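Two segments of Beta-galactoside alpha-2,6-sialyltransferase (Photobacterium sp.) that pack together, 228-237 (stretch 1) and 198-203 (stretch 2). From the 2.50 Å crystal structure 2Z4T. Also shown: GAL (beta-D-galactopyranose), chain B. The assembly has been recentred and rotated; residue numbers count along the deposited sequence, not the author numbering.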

# COMPACT_ATOMS: atom_id res chain seq x y z
N ASP A 228 -7.44 0.60 7.71
CA ASP A 228 -6.03 0.21 7.76
C ASP A 228 -5.16 1.45 7.78
O ASP A 228 -5.35 2.37 6.98
CB ASP A 228 -5.66 -0.60 6.52
CG ASP A 228 -6.03 -2.06 6.65
OD1 ASP A 228 -6.08 -2.57 7.79
OD2 ASP A 228 -6.25 -2.70 5.57
N LEU A 229 -4.19 1.47 8.68
CA LEU A 229 -3.23 2.55 8.74
C LEU A 229 -1.80 2.02 8.51
O LEU A 229 -1.31 1.16 9.26
CB LEU A 229 -3.37 3.31 10.06
CG LEU A 229 -4.85 3.75 10.12
CD1 LEU A 229 -5.54 3.41 11.44
CD2 LEU A 229 -5.09 5.19 9.64
N TYR A 230 -1.16 2.52 7.46
CA TYR A 230 0.18 2.11 7.10
C TYR A 230 1.05 3.34 7.24
O TYR A 230 0.68 4.40 6.72
CB TYR A 230 0.24 1.59 5.65
CG TYR A 230 -0.43 0.26 5.43
CD1 TYR A 230 -1.68 0.17 4.82
CD2 TYR A 230 0.19 -0.93 5.84
CE1 TYR A 230 -2.33 -1.08 4.63
CE2 TYR A 230 -0.43 -2.19 5.64
CZ TYR A 230 -1.69 -2.24 5.04
OH TYR A 230 -2.28 -3.47 4.84
N ASP A 231 2.17 3.20 7.95
CA ASP A 231 3.11 4.30 8.21
C ASP A 231 3.70 4.90 6.94
O ASP A 231 4.13 4.18 6.05
CB ASP A 231 4.28 3.84 9.08
CG ASP A 231 3.88 3.54 10.51
OD1 ASP A 231 2.87 4.12 10.96
OD2 ASP A 231 4.57 2.72 11.17
N ASP A 232 3.73 6.23 6.90
CA ASP A 232 4.48 6.96 5.89
C ASP A 232 5.90 6.42 5.85
O ASP A 232 6.45 6.18 4.77
CB ASP A 232 4.48 8.44 6.27
CG ASP A 232 5.05 9.32 5.18
OD1 ASP A 232 6.28 9.25 4.92
OD2 ASP A 232 4.25 10.09 4.61
N GLY A 233 6.47 6.20 7.03
CA GLY A 233 7.76 5.58 7.20
C GLY A 233 8.36 6.10 8.51
O GLY A 233 7.73 6.03 9.56
N SER A 234 9.56 6.65 8.44
CA SER A 234 10.23 7.13 9.64
C SER A 234 9.48 8.33 10.22
O SER A 234 9.55 8.57 11.42
CB SER A 234 11.69 7.48 9.31
OG SER A 234 11.79 8.57 8.41
N ALA A 235 8.74 9.05 9.38
CA ALA A 235 8.00 10.25 9.80
C ALA A 235 7.17 10.02 11.05
O ALA A 235 7.19 10.86 11.96
CB ALA A 235 7.12 10.79 8.68
N GLU A 236 6.43 8.91 11.13
CA GLU A 236 5.67 8.75 12.37
C GLU A 236 6.52 8.44 13.62
O GLU A 236 6.13 8.82 14.74
CB GLU A 236 4.37 7.92 12.25
CG GLU A 236 4.30 6.85 11.27
CD GLU A 236 4.02 7.33 9.86
OE1 GLU A 236 2.87 7.66 9.53
OE2 GLU A 236 4.98 7.33 9.07
N TYR A 237 7.70 7.84 13.41
CA TYR A 237 8.63 7.54 14.50
C TYR A 237 9.32 8.79 15.07
O TYR A 237 9.57 8.85 16.28
CB TYR A 237 9.62 6.41 14.09
CG TYR A 237 8.82 5.18 13.77
CD1 TYR A 237 8.16 5.06 12.54
CD2 TYR A 237 8.64 4.17 14.73
CE1 TYR A 237 7.37 3.95 12.26
CE2 TYR A 237 7.83 3.05 14.45
CZ TYR A 237 7.20 2.96 13.23
OH TYR A 237 6.41 1.86 12.95
C1 GAL B . 5.94 15.14 2.18
C2 GAL B . 5.13 15.40 3.45
C3 GAL B . 5.76 14.64 4.61
C4 GAL B . 5.96 13.16 4.24
C5 GAL B . 6.68 13.00 2.90
C6 GAL B . 6.71 11.55 2.40
O2 GAL B . 5.08 16.80 3.69
O3 GAL B . 4.95 14.75 5.77
O4 GAL B . 4.70 12.54 4.20
O5 GAL B . 6.00 13.75 1.92
O6 GAL B . 7.51 10.72 3.21
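Stretch 2 198-203: LSSNTA

Stretch 2 enters as an extended strand, Leu198 to Asn201, and runs alongside the strand Asp228 to Tyr230 in the same direction. The two axes come within 4.9 Å and cross at -19°, the slight twist usual for neighbouring strands of a parallel sheet. Asp228 pairs with Ser199, Leu229 with Ser200 and Tyr230 with Asn201, their CA atoms about 4.5 to 5.2 Å apart. The hydrogen bonds alternate in parallel fashion: Asp228 N donates to Leu198 O (2.8 Å), Ser200 N to Asp228 O (3.0 Å), Tyr230 N to Ser200 O (3.0 Å) and Thr202 N to Tyr230 O (2.8 Å). Asp228 and Tyr230 thus each use both N and O, whereas Leu229 between them makes no backbone hydrogen bond to stretch 2, though its CA lies 3.4 Å from Ser200 O in a CA-H...O contact. Beyond Asn201, stretch 2 leaves the extended conformation, and Thr202 and Ala203 adopt negative phi and psi. The strand of stretch 1 ends at Tyr230; Asp231 is still extended, and the chain turns at Asp232 before a helix that includes Ala235 to Tyr237.

On one face of the sheet lie the side chains of Asp228, Ser199, Tyr230 and Asn201. Ser199 is compact and polar: its OG lies 3.7 Å from Asp228 CB and also 3.7 Å from Tyr230 CD1, at the edge of the ring. A water accepts from Ser199 OG (2.8 Å) and donates to Asp228 OD2 (3.2 Å), joining the two polar side chains. Leu229 and Ser200 point to the other face.

Past the strands, Thr202 is the most extensively covered residue of the contact. Its short, branched side chain points toward stretch 1, with OG1 3.4 Å from Leu229 CB. A water lies 2.6 Å from Thr202 OG1, 3.0 Å from Leu229 O and 2.9 Å from Asp231 OD1, linking the two stretches.

Carboxylates serve the turns well because their oxygens can accept several hydrogen bonds. Asn201 ND2 donates to Asp232 OD2 at 2.8 Å, an amide suited to an acidic partner; the same OD2 receives galactose O4 at 2.5 Å, while Asp232 OD1 receives O6 at 2.6 Å, as befits a galactoside-modifying enzyme. Glu236 reaches across with OE1 to accept from Ala203 N (2.8 Å) and, within its own stretch, from Asp232 N (3.1 Å). The Ala203 methyl lies beside the same carboxylate, its CB 3.3 Å from Glu236 OE1. At Gly233, a CB would jam against the preceding carbonyl oxygen.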

# COMPACT_ATOMS: atom_id res chain seq x y z
N LEU A 198 -11.38 1.34 4.42
CA LEU A 198 -10.59 2.53 4.18
C LEU A 198 -9.15 2.26 4.56
O LEU A 198 -8.87 1.53 5.52
CB LEU A 198 -11.11 3.74 4.96
CG LEU A 198 -12.54 4.23 4.72
CD1 LEU A 198 -12.89 5.32 5.70
CD2 LEU A 198 -12.78 4.71 3.27
N SER A 199 -8.23 2.86 3.79
CA SER A 199 -6.83 2.68 4.02
C SER A 199 -6.07 3.99 3.80
O SER A 199 -6.26 4.66 2.78
CB SER A 199 -6.25 1.58 3.12
OG SER A 199 -4.90 1.30 3.47
N SER A 200 -5.20 4.32 4.74
CA SER A 200 -4.43 5.54 4.62
C SER A 200 -3.04 5.44 5.21
O SER A 200 -2.79 4.67 6.15
CB SER A 200 -5.14 6.71 5.30
OG SER A 200 -4.30 7.86 5.31
N ASN A 201 -2.14 6.22 4.60
CA ASN A 201 -0.97 6.79 5.27
C ASN A 201 -1.35 7.20 6.71
O ASN A 201 -2.32 7.93 6.92
CB ASN A 201 -0.50 8.00 4.44
CG ASN A 201 0.74 8.68 5.00
OD1 ASN A 201 0.73 9.20 6.13
ND2 ASN A 201 1.80 8.74 4.19
N THR A 202 -0.60 6.70 7.69
CA THR A 202 -0.92 6.92 9.10
C THR A 202 -0.81 8.39 9.51
O THR A 202 -1.82 8.99 9.96
CB THR A 202 -0.06 6.01 10.02
OG1 THR A 202 -0.28 4.64 9.65
CG2 THR A 202 -0.43 6.19 11.50
N ALA A 203 0.38 8.98 9.34
CA ALA A 203 0.64 10.39 9.73
C ALA A 203 -0.37 11.35 9.12
O ALA A 203 -0.69 12.37 9.74
CB ALA A 203 2.05 10.82 9.35
O HOH W 1 -9.25 -1.29 5.28
O HOH W 2 -5.30 -1.39 2.80
O HOH W 3 0.43 2.66 11.24